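DNA-binding protein reb1 (Schizosaccharomyces pombe, PDB 5EYB) binds specific DNA sites, among them the rDNA replication fork barrier, as a transcription factor and takes part in terminating RNA polymerase I transcription. Local coordinates at residues C268-K271 with F272-T276; W318-D321 with Q322-Q326; Y158-V161 with R162-N166. All coordinates share one frame; numbering follows the deposited sequence.

Contact 1 (C268-K271 with F272-T276); sequences CRYK and FQQLT. With nucleotides of chain C.
Y270 with Q274, R269 with Q273 and K271 with L275 pair one turn apart on helix 265-275, within the second predicted helix-turn-helix motif of the protein, in a Myb-type domain. The first pair is a CH-pi contact: Q274 CG lies 4.0 Å from the centroid of the Y270 ring and only 26° off its normal, which places it over the face. A bend at chi2 then lays the Q274 amide along that face, OE1 coming within 3.4 Å of Y270 CE1 towards the rim, with amide and ring planes just 24° apart. DNA meets the ring in its own plane: Y270 OH donates to OP2 of DA10 of chain C at 2.5 Å. A phenylalanine here would still offer Q274 a ring face but would probably leave that phosphate oxygen without its hydroxyl donor. R269 runs extended from CG to NE, and Q273 NE2 stands over the centre of one guanidinium face, 3.5 Å from R269 CZ. Both groups are donors, so this is packing and no hydrogen bond; the planes are 66° apart. R269 NH2 instead forms a salt bridge with a DNA phosphate. K271 is folded at chi2 and chi3, its CG resting 3.8 Å from L275 CD1, while NZ goes on to salt bridges with D321 and E231. Beneath the side chains, F272 N bonds to C268 O at 2.9 Å and L275 N to K271 O at 3.0 Å. T276, the first residue to leave helical geometry, bonds back through its N to F272 O, with OG1 placed very close to the same oxygen. Away from the DNA, C268 packs on helices 253-260 and 228-238, and L275 touches both L234 of helix 228-238 and F325 of helix 320-333.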
loop_
_atom_site.group_PDB
_atom_site.type_symbol
_atom_site.label_atom_id
_atom_site.label_comp_id
_atom_site.label_asym_id
_atom_site.label_seq_id
_atom_site.Cartn_x
_atom_site.Cartn_y
_atom_site.Cartn_z
ATOM N N CYS A 268 -3.100 -10.695 0.542
ATOM C CA CYS A 268 -4.391 -11.352 0.387
ATOM C C CYS A 268 -5.409 -10.373 -0.167
ATOM O O CYS A 268 -6.159 -10.690 -1.088
ATOM C CB CYS A 268 -4.880 -11.917 1.721
ATOM S SG CYS A 268 -3.874 -13.261 2.391
ATOM N N ARG A 269 -5.423 -9.177 0.413
ATOM C CA ARG A 269 -6.326 -8.125 -0.014
ATOM C C ARG A 269 -6.118 -7.814 -1.488
ATOM O O ARG A 269 -7.080 -7.621 -2.226
ATOM C CB ARG A 269 -6.120 -6.865 0.830
ATOM C CG ARG A 269 -7.052 -5.720 0.470
ATOM C CD ARG A 269 -6.738 -4.474 1.284
ATOM N NE ARG A 269 -7.538 -3.330 0.854
ATOM C CZ ARG A 269 -7.202 -2.518 -0.144
ATOM N NH1 ARG A 269 -6.076 -2.719 -0.815
ATOM N NH2 ARG A 269 -7.991 -1.505 -0.471
ATOM N N TYR A 270 -4.859 -7.783 -1.915
ATOM C CA TYR A 270 -4.536 -7.475 -3.301
ATOM C C TYR A 270 -4.924 -8.614 -4.238
ATOM O O TYR A 270 -5.591 -8.389 -5.248
ATOM C CB TYR A 270 -3.048 -7.162 -3.456
ATOM C CG TYR A 270 -2.677 -6.753 -4.861
ATOM C CD1 TYR A 270 -2.868 -5.447 -5.299
ATOM C CD2 TYR A 270 -2.149 -7.673 -5.757
ATOM C CE1 TYR A 270 -2.536 -5.068 -6.587
ATOM C CE2 TYR A 270 -1.815 -7.304 -7.050
ATOM C CZ TYR A 270 -2.011 -6.000 -7.459
ATOM O OH TYR A 270 -1.678 -5.629 -8.745
ATOM N N LYS A 271 -4.504 -9.828 -3.901
ATOM C CA LYS A 271 -4.784 -11.000 -4.729
ATOM C C LYS A 271 -6.280 -11.217 -4.920
ATOM O O LYS A 271 -6.737 -11.528 -6.022
ATOM C CB LYS A 271 -4.156 -12.253 -4.118
ATOM C CG LYS A 271 -4.635 -13.554 -4.744
ATOM C CD LYS A 271 -4.232 -13.673 -6.203
ATOM C CE LYS A 271 -2.733 -13.810 -6.333
ATOM N NZ LYS A 271 -2.328 -14.194 -7.709
ATOM N N PHE A 272 -7.039 -11.047 -3.844
ATOM C CA PHE A 272 -8.482 -11.221 -3.898
ATOM C C PHE A 272 -9.128 -10.209 -4.838
ATOM O O PHE A 272 -10.088 -10.525 -5.538
ATOM C CB PHE A 272 -9.089 -11.099 -2.503
ATOM C CG PHE A 272 -10.584 -11.190 -2.489
ATOM C CD1 PHE A 272 -11.214 -12.421 -2.478
ATOM C CD2 PHE A 272 -11.360 -10.045 -2.493
ATOM C CE1 PHE A 272 -12.591 -12.507 -2.468
ATOM C CE2 PHE A 272 -12.736 -10.127 -2.484
ATOM C CZ PHE A 272 -13.352 -11.359 -2.471
ATOM N N GLN A 273 -8.598 -8.991 -4.845
ATOM C CA GLN A 273 -9.116 -7.939 -5.712
ATOM C C GLN A 273 -8.881 -8.269 -7.182
ATOM O O GLN A 273 -9.744 -8.030 -8.027
ATOM C CB GLN A 273 -8.476 -6.596 -5.363
ATOM C CG GLN A 273 -8.992 -5.992 -4.068
ATOM C CD GLN A 273 -8.238 -4.740 -3.666
ATOM O OE1 GLN A 273 -7.093 -4.535 -4.070
ATOM N NE2 GLN A 273 -8.879 -3.894 -2.868
ATOM N N GLN A 274 -7.713 -8.824 -7.479
ATOM C CA GLN A 274 -7.368 -9.174 -8.848
ATOM C C GLN A 274 -8.178 -10.371 -9.338
ATOM O O GLN A 274 -8.598 -10.410 -10.494
ATOM C CB GLN A 274 -5.872 -9.463 -8.964
ATOM C CG GLN A 274 -4.980 -8.386 -8.367
ATOM C CD GLN A 274 -5.322 -6.993 -8.866
ATOM O OE1 GLN A 274 -5.433 -6.051 -8.081
ATOM N NE2 GLN A 274 -5.481 -6.855 -10.176
ATOM N N LEU A 275 -8.396 -11.344 -8.459
ATOM C CA LEU A 275 -9.189 -12.519 -8.807
ATOM C C LEU A 275 -10.648 -12.149 -9.064
ATOM O O LEU A 275 -11.297 -12.713 -9.942
ATOM C CB LEU A 275 -9.117 -13.571 -7.696
ATOM C CG LEU A 275 -7.808 -14.324 -7.445
ATOM C CD1 LEU A 275 -7.867 -15.029 -6.096
ATOM C CD2 LEU A 275 -7.526 -15.325 -8.557
ATOM N N THR A 276 -11.158 -11.197 -8.291
ATOM C CA THR A 276 -12.577 -10.864 -8.333
ATOM C C THR A 276 -12.876 -9.620 -9.167
ATOM O O THR A 276 -14.000 -9.114 -9.145
ATOM C CB THR A 276 -13.137 -10.658 -6.912
ATOM O OG1 THR A 276 -12.321 -9.718 -6.203
ATOM C CG2 THR A 276 -13.154 -11.974 -6.154
ATOM P P DA C 10 0.171 -8.288 -10.479
ATOM O OP1 DA C 10 0.016 -9.617 -11.108
ATOM O OP2 DA C 10 -1.004 -7.403 -10.331
ATOM O "O5'" DA C 10 0.832 -8.490 -9.041
ATOM C "C5'" DA C 10 2.084 -9.150 -8.931
ATOM C "C4'" DA C 10 2.876 -8.618 -7.751
ATOM O "O4'" DA C 10 3.191 -7.222 -7.968
ATOM C "C3'" DA C 10 2.156 -8.695 -6.402
ATOM O "O3'" DA C 10 2.926 -9.468 -5.489
ATOM C "C2'" DA C 10 2.027 -7.234 -5.950
ATOM C "C1'" DA C 10 3.118 -6.539 -6.744
ATOM N N9 DA C 10 2.823 -5.135 -7.014
ATOM C C8 DA C 10 1.719 -4.633 -7.644
ATOM N N7 DA C 10 1.717 -3.326 -7.747
ATOM C C5 DA C 10 2.901 -2.942 -7.139
ATOM C C6 DA C 10 3.489 -1.682 -6.920
ATOM N N6 DA C 10 2.931 -0.531 -7.311
ATOM N N1 DA C 10 4.678 -1.651 -6.281
ATOM C C2 DA C 10 5.232 -2.803 -5.892
ATOM N N3 DA C 10 4.775 -4.045 -6.044
ATOM C C4 DA C 10 3.594 -4.044 -6.680
#

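Contact 2 (W318-D321 with Q322-Q326); sequences WTRD and QMLFQ
Q322 and T319 cross at about a right angle where helix 320-333 begins, and the Q322 amide turns back to the residue before the first turn. Q322 CG is anti to its carbonyl carbon, and the chain runs extended beyond it, carrying OE1 to within 3.0 Å of T319 N. The bond is nearly straight, 168° at the hydrogen, although the donor is tilted 20° from the amide carbonyl plane. The other end of the amide is also used, NE2 bonding to K277 O, so the group is gripped from two sides and its rotation fixed. T319 makes no capping bond of its own: its OG1 is anti to the backbone N (chi1 -166°), and it is the methyl CG2 that faces Q322 N, at 3.4 Å. W318 and M323 also meet roughly at right angles, W318 CB touching M323 CG at 3.6 Å while M323 CE reaches W318 CE3 at 3.8 Å. The indole is held beyond this pair by its NE1 bond to S280 O and a stack with F282. Further along, the extended R320 chain crosses L324: L324 CD1 packs on R320 CG at 3.8 Å and CD2 approaches NH1 at 3.4 Å. D321 OD1 lies in the guanidinium plane, but 4.0 Å from R320 NH1, a long ion pair; its closer charge partner is K271 of helix 265-275. M323 N bonds to T319 O at 3.2 Å, closing the first turn. Counting T319 as N-cap, W318 and M323 occupy the positions of a hydrophobic staple, and the Q322-to-T319 bond supplies one half of a capping box, a pairing characteristic of helix N-termini.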
loop_
_atom_site.group_PDB
_atom_site.type_symbol
_atom_site.label_atom_id
_atom_site.label_comp_id
_atom_site.label_asym_id
_atom_site.label_seq_id
_atom_site.Cartn_x
_atom_site.Cartn_y
_atom_site.Cartn_z
ATOM N N TRP A 318 -9.262 -10.785 -20.510
ATOM C CA TRP A 318 -9.141 -11.224 -19.126
ATOM C C TRP A 318 -7.689 -11.167 -18.675
ATOM O O TRP A 318 -6.779 -11.476 -19.444
ATOM C CB TRP A 318 -9.677 -12.645 -18.947
ATOM C CG TRP A 318 -11.097 -12.836 -19.372
ATOM C CD1 TRP A 318 -12.205 -12.271 -18.812
ATOM C CD2 TRP A 318 -11.566 -13.675 -20.433
ATOM N NE1 TRP A 318 -13.335 -12.696 -19.469
ATOM C CE2 TRP A 318 -12.969 -13.559 -20.468
ATOM C CE3 TRP A 318 -10.934 -14.508 -21.362
ATOM C CZ2 TRP A 318 -13.752 -14.246 -21.395
ATOM C CZ3 TRP A 318 -11.713 -15.187 -22.281
ATOM C CH2 TRP A 318 -13.107 -15.053 -22.291
ATOM N N THR A 319 -7.478 -10.769 -17.425
ATOM C CA THR A 319 -6.153 -10.832 -16.828
ATOM C C THR A 319 -5.921 -12.248 -16.328
ATOM O O THR A 319 -6.853 -13.049 -16.282
ATOM C CB THR A 319 -5.991 -9.839 -15.667
ATOM O OG1 THR A 319 -4.602 -9.714 -15.334
ATOM C CG2 THR A 319 -6.763 -10.316 -14.445
ATOM N N ARG A 320 -4.682 -12.552 -15.958
ATOM C CA ARG A 320 -4.331 -13.875 -15.451
ATOM C C ARG A 320 -5.227 -14.288 -14.285
ATOM O O ARG A 320 -5.865 -15.338 -14.325
ATOM C CB ARG A 320 -2.863 -13.907 -15.020
ATOM C CG ARG A 320 -2.376 -15.274 -14.565
ATOM C CD ARG A 320 -0.963 -15.197 -14.007
ATOM N NE ARG A 320 -0.440 -16.511 -13.644
ATOM C CZ ARG A 320 -0.594 -17.076 -12.449
ATOM N NH1 ARG A 320 -1.260 -16.443 -11.493
ATOM N NH2 ARG A 320 -0.082 -18.276 -12.210
ATOM N N ASP A 321 -5.289 -13.446 -13.260
ATOM C CA ASP A 321 -6.051 -13.764 -12.057
ATOM C C ASP A 321 -7.541 -13.960 -12.339
ATOM O O ASP A 321 -8.210 -14.731 -11.652
ATOM C CB ASP A 321 -5.848 -12.673 -11.005
ATOM C CG ASP A 321 -4.430 -12.647 -10.461
ATOM O OD1 ASP A 321 -3.861 -13.734 -10.237
ATOM O OD2 ASP A 321 -3.880 -11.543 -10.264
ATOM N N GLN A 322 -8.059 -13.275 -13.354
ATOM C CA GLN A 322 -9.465 -13.419 -13.728
ATOM C C GLN A 322 -9.753 -14.778 -14.358
ATOM O O GLN A 322 -10.799 -15.377 -14.111
ATOM C CB GLN A 322 -9.881 -12.305 -14.685
ATOM C CG GLN A 322 -10.255 -11.011 -13.991
ATOM C CD GLN A 322 -10.537 -9.892 -14.969
ATOM O OE1 GLN A 322 -10.017 -9.883 -16.084
ATOM N NE2 GLN A 322 -11.369 -8.942 -14.558
ATOM N N MET A 323 -8.826 -15.262 -15.177
ATOM C CA MET A 323 -8.979 -16.571 -15.792
ATOM C C MET A 323 -8.828 -17.660 -14.740
ATOM O O MET A 323 -9.551 -18.656 -14.760
ATOM C CB MET A 323 -7.961 -16.769 -16.915
ATOM C CG MET A 323 -7.806 -15.560 -17.816
ATOM S SD MET A 323 -6.977 -15.931 -19.367
ATOM C CE MET A 323 -8.259 -16.871 -20.175
ATOM N N LEU A 324 -7.886 -17.460 -13.819
ATOM C CA LEU A 324 -7.693 -18.385 -12.707
ATOM C C LEU A 324 -8.946 -18.448 -11.852
ATOM O O LEU A 324 -9.369 -19.522 -11.433
ATOM C CB LEU A 324 -6.497 -17.976 -11.847
ATOM C CG LEU A 324 -5.134 -18.578 -12.189
ATOM C CD1 LEU A 324 -4.686 -18.139 -13.563
ATOM C CD2 LEU A 324 -4.106 -18.179 -11.153
ATOM N N PHE A 325 -9.535 -17.286 -11.598
ATOM C CA PHE A 325 -10.772 -17.206 -10.838
ATOM C C PHE A 325 -11.872 -18.011 -11.514
ATOM O O PHE A 325 -12.611 -18.743 -10.856
ATOM C CB PHE A 325 -11.205 -15.750 -10.676
ATOM C CG PHE A 325 -12.466 -15.578 -9.883
ATOM C CD1 PHE A 325 -12.469 -15.762 -8.510
ATOM C CD2 PHE A 325 -13.650 -15.230 -10.511
ATOM C CE1 PHE A 325 -13.632 -15.603 -7.774
ATOM C CE2 PHE A 325 -14.817 -15.069 -9.782
ATOM C CZ PHE A 325 -14.808 -15.255 -8.413
ATOM N N GLN A 326 -11.963 -17.881 -12.834
ATOM C CA GLN A 326 -12.985 -18.584 -13.600
ATOM C C GLN A 326 -12.750 -20.089 -13.599
ATOM O O GLN A 326 -13.694 -20.876 -13.532
ATOM C CB GLN A 326 -13.030 -18.060 -15.036
ATOM C CG GLN A 326 -14.075 -18.744 -15.909
ATOM C CD GLN A 326 -15.497 -18.477 -15.448
ATOM O OE1 GLN A 326 -15.749 -17.569 -14.654
ATOM N NE2 GLN A 326 -16.438 -19.268 -15.949
#

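Contact 3 (Y158-V161 with R162-N166); sequences YHHV and RRAYN. With nucleotides of chain C; nucleotides of chain B.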
loop_
_atom_site.group_PDB
_atom_site.type_symbol
_atom_site.label_atom_id
_atom_site.label_comp_id
_atom_site.label_asym_id
_atom_site.label_seq_id
_atom_site.Cartn_x
_atom_site.Cartn_y
_atom_site.Cartn_z
ATOM N N TYR A 158 -4.745 14.158 18.096
ATOM C CA TYR A 158 -4.056 13.528 19.213
ATOM C C TYR A 158 -3.151 12.377 18.754
ATOM O O TYR A 158 -2.000 12.281 19.184
ATOM C CB TYR A 158 -5.076 13.033 20.241
ATOM C CG TYR A 158 -4.512 12.107 21.302
ATOM C CD1 TYR A 158 -3.849 12.612 22.414
ATOM C CD2 TYR A 158 -4.664 10.728 21.200
ATOM C CE1 TYR A 158 -3.342 11.772 23.381
ATOM C CE2 TYR A 158 -4.164 9.882 22.162
ATOM C CZ TYR A 158 -3.505 10.406 23.254
ATOM O OH TYR A 158 -3.002 9.556 24.214
ATOM N N HIS A 159 -3.668 11.513 17.881
ATOM C CA HIS A 159 -2.879 10.399 17.352
ATOM C C HIS A 159 -1.731 10.897 16.489
ATOM O O HIS A 159 -0.614 10.384 16.564
ATOM C CB HIS A 159 -3.749 9.447 16.532
ATOM C CG HIS A 159 -4.625 8.558 17.357
ATOM N ND1 HIS A 159 -4.190 7.944 18.511
ATOM C CD2 HIS A 159 -5.914 8.174 17.190
ATOM C CE1 HIS A 159 -5.172 7.222 19.021
ATOM N NE2 HIS A 159 -6.230 7.345 18.237
ATOM N N HIS A 160 -2.023 11.898 15.667
ATOM C CA HIS A 160 -1.039 12.473 14.760
ATOM C C HIS A 160 0.176 13.009 15.503
ATOM O O HIS A 160 1.312 12.691 15.156
ATOM C CB HIS A 160 -1.674 13.592 13.941
ATOM C CG HIS A 160 -0.716 14.285 13.027
ATOM N ND1 HIS A 160 -0.489 13.867 11.733
ATOM C CD2 HIS A 160 0.090 15.354 13.224
ATOM C CE1 HIS A 160 0.407 14.657 11.169
ATOM N NE2 HIS A 160 0.776 15.566 12.053
ATOM N N VAL A 161 -0.074 13.822 16.525
ATOM C CA VAL A 161 0.989 14.446 17.300
ATOM C C VAL A 161 1.903 13.403 17.937
ATOM O O VAL A 161 3.129 13.524 17.885
ATOM C CB VAL A 161 0.415 15.364 18.401
ATOM C CG1 VAL A 161 1.511 15.809 19.359
ATOM C CG2 VAL A 161 -0.278 16.569 17.780
ATOM N N ARG A 162 1.300 12.373 18.523
ATOM C CA ARG A 162 2.056 11.304 19.169
ATOM C C ARG A 162 2.964 10.578 18.181
ATOM O O ARG A 162 4.130 10.315 18.476
ATOM C CB ARG A 162 1.105 10.313 19.840
ATOM C CG ARG A 162 0.495 10.841 21.124
ATOM C CD ARG A 162 -0.720 10.041 21.542
ATOM N NE ARG A 162 -0.433 8.631 21.785
ATOM C CZ ARG A 162 0.119 8.156 22.898
ATOM N NH1 ARG A 162 0.467 8.981 23.878
ATOM N NH2 ARG A 162 0.334 6.853 23.028
ATOM N N ARG A 163 2.427 10.272 17.004
ATOM C CA ARG A 163 3.191 9.580 15.979
ATOM C C ARG A 163 4.304 10.476 15.442
ATOM O O ARG A 163 5.416 10.013 15.190
ATOM C CB ARG A 163 2.276 9.119 14.841
ATOM C CG ARG A 163 2.934 8.149 13.874
ATOM C CD ARG A 163 1.909 7.392 13.039
ATOM N NE ARG A 163 1.181 6.382 13.808
ATOM C CZ ARG A 163 -0.042 6.552 14.302
ATOM N NH1 ARG A 163 -0.686 7.696 14.112
ATOM N NH2 ARG A 163 -0.626 5.577 14.988
ATOM N N ALA A 164 4.005 11.763 15.294
ATOM C CA ALA A 164 4.951 12.716 14.719
ATOM C C ALA A 164 5.998 13.157 15.732
ATOM O O ALA A 164 7.108 13.534 15.360
ATOM C CB ALA A 164 4.215 13.929 14.171
ATOM N N TYR A 165 5.635 13.120 17.010
ATOM C CA TYR A 165 6.551 13.508 18.077
ATOM C C TYR A 165 6.715 12.379 19.082
ATOM O O TYR A 165 5.940 12.255 20.028
ATOM C CB TYR A 165 6.061 14.777 18.775
ATOM C CG TYR A 165 5.969 15.968 17.851
ATOM C CD1 TYR A 165 4.813 16.220 17.125
ATOM C CD2 TYR A 165 7.043 16.834 17.697
ATOM C CE1 TYR A 165 4.728 17.303 16.271
ATOM C CE2 TYR A 165 6.967 17.921 16.847
ATOM C CZ TYR A 165 5.808 18.151 16.136
ATOM O OH TYR A 165 5.728 19.233 15.290
ATOM N N ASN A 166 7.735 11.558 18.863
ATOM C CA ASN A 166 7.997 10.405 19.706
ATOM C C ASN A 166 9.462 10.363 20.117
ATOM O O ASN A 166 10.313 10.917 19.422
ATOM C CB ASN A 166 7.603 9.118 18.976
ATOM C CG ASN A 166 8.359 8.933 17.678
ATOM O OD1 ASN A 166 9.419 8.305 17.646
ATOM N ND2 ASN A 166 7.818 9.483 16.596
ATOM P P DC C 16 -0.923 10.442 10.389
ATOM O OP1 DC C 16 -1.075 11.889 10.131
ATOM O OP2 DC C 16 -0.398 9.974 11.691
ATOM O "O5'" DC C 16 -2.337 9.743 10.177
ATOM C "C5'" DC C 16 -2.986 9.829 8.931
ATOM C "C4'" DC C 16 -4.269 9.035 8.964
ATOM O "O4'" DC C 16 -3.951 7.621 9.058
ATOM C "C3'" DC C 16 -5.177 9.350 10.160
ATOM O "O3'" DC C 16 -6.512 9.523 9.741
ATOM C "C2'" DC C 16 -5.038 8.125 11.049
ATOM C "C1'" DC C 16 -4.772 7.032 10.034
ATOM N N1 DC C 16 -4.066 5.878 10.620
ATOM C C2 DC C 16 -4.700 4.636 10.674
ATOM O O2 DC C 16 -5.836 4.522 10.203
ATOM N N3 DC C 16 -4.044 3.590 11.233
ATOM C C4 DC C 16 -2.817 3.761 11.729
ATOM N N4 DC C 16 -2.205 2.702 12.270
ATOM C C5 DC C 16 -2.163 5.024 11.692
ATOM C C6 DC C 16 -2.823 6.047 11.143
ATOM P P DG B 8 -2.155 10.492 27.661
ATOM O OP1 DG B 8 -1.145 10.603 28.736
ATOM O OP2 DG B 8 -1.841 10.981 26.301
ATOM O "O5'" DG B 8 -2.597 8.963 27.541
ATOM C "C5'" DG B 8 -3.055 8.280 28.691
ATOM C "C4'" DG B 8 -3.030 6.774 28.489
ATOM O "O4'" DG B 8 -4.319 6.316 28.007
ATOM C "C3'" DG B 8 -1.992 6.249 27.503
ATOM O "O3'" DG B 8 -1.463 5.025 28.001
ATOM C "C2'" DG B 8 -2.805 6.042 26.222
ATOM C "C1'" DG B 8 -4.172 5.647 26.770
ATOM N N9 DG B 8 -5.292 6.047 25.921
ATOM C C8 DG B 8 -5.506 7.284 25.362
ATOM N N7 DG B 8 -6.607 7.359 24.669
ATOM C C5 DG B 8 -7.167 6.092 24.781
ATOM C C6 DG B 8 -8.369 5.573 24.239
ATOM O O6 DG B 8 -9.204 6.149 23.530
ATOM N N1 DG B 8 -8.564 4.245 24.595
ATOM C C2 DG B 8 -7.708 3.507 25.374
ATOM N N2 DG B 8 -8.070 2.237 25.607
ATOM N N3 DG B 8 -6.578 3.978 25.890
ATOM C C4 DG B 8 -6.373 5.274 25.553
ATOM P P DT B 9 -0.242 4.285 27.265
ATOM O OP1 DT B 9 0.599 3.701 28.334
ATOM O OP2 DT B 9 0.363 5.221 26.288
ATOM O "O5'" DT B 9 -0.956 3.090 26.477
ATOM C "C5'" DT B 9 -1.735 2.144 27.199
ATOM C "C4'" DT B 9 -2.485 1.210 26.261
ATOM O "O4'" DT B 9 -3.571 1.919 25.621
ATOM C "C3'" DT B 9 -1.647 0.590 25.132
ATOM O "O3'" DT B 9 -1.692 -0.832 25.229
ATOM C "C2'" DT B 9 -2.320 1.097 23.844
ATOM C "C1'" DT B 9 -3.729 1.415 24.323
ATOM N N1 DT B 9 -4.450 2.445 23.496
ATOM C C2 DT B 9 -5.670 2.128 22.945
ATOM O O2 DT B 9 -6.206 1.043 23.082
ATOM N N3 DT B 9 -6.247 3.132 22.218
ATOM C C4 DT B 9 -5.742 4.398 21.991
ATOM O O4 DT B 9 -6.341 5.231 21.322
ATOM C C5 DT B 9 -4.462 4.669 22.597
ATOM C C7 DT B 9 -3.819 6.012 22.417
ATOM C C6 DT B 9 -3.883 3.690 23.315
#
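Y158 and R162 run side by side because the tyrosine leaves the helix with CG opposite the backbone N (chi1 168°) and the arginine, its CG opposite the carbonyl carbon, is kinked at chi3 (60°). R162 CD consequently sits over one face of the Y158 ring, 3.6 Å from the centroid, a CH-pi contact. The guanidinium follows the ring with planes only 11° apart, and Y158 OH stands above one of its faces. That hydroxyl donates to OP2 of DG8 of chain B at 2.8 Å, in the ring plane. R162 comes near the DNA backbone without close pairing, NH2 3.6 Å from OP2 of DT9 of chain B, and W130 adds a cation-pi contact. On the other strand, H160 ND1 donates a hydrogen bond to OP1 of DC16 of chain C, in the ring plane, at 2.6 Å. R163, also bent at chi3, presents its guanidinium face to the C5 edge of that cytosine, CZ to C5 3.7 Å, and NH1 bonds weakly to OP2 at 3.3 Å. H159 brings its ring edge to DT9, CE1 being 3.3 Å from O4, and its NE2 bonds to O4 of a further thymine. Towards the protein interior, V161 CG1 packs on Y165 CD1 at 4.0 Å, and Y165 meets F125 edge-to-face. Base contacts at thymine O4 and cytosine C5, together with phosphates of both strands, mark helix 154-164 as a major-groove reading helix of the Myb-associated domain, whose family belongs to the helix-turn-helix clan.

Contacts 1 and 3 are both partly buried and lie on helices facing DNA, one in a Myb-type and the other in a Myb-associated domain, their centres about 33 Å apart and without touching. Both set a tyrosine hydroxyl against a phosphate, but in contact 3 H159 also hydrogen-bonds to a thymine base, whereas in contact 1 Y270 packs on a thymine. Contact 2 is the more buried and serves a helix start: its chemistry is a capping amide and apolar packing. Contacts 1 and 2 join directly, K271 NZ to D321 OD1 at 3.0 Å, tying helix 265-275 to helix 320-333; contact 3 lies across the chain's centre from contact 2.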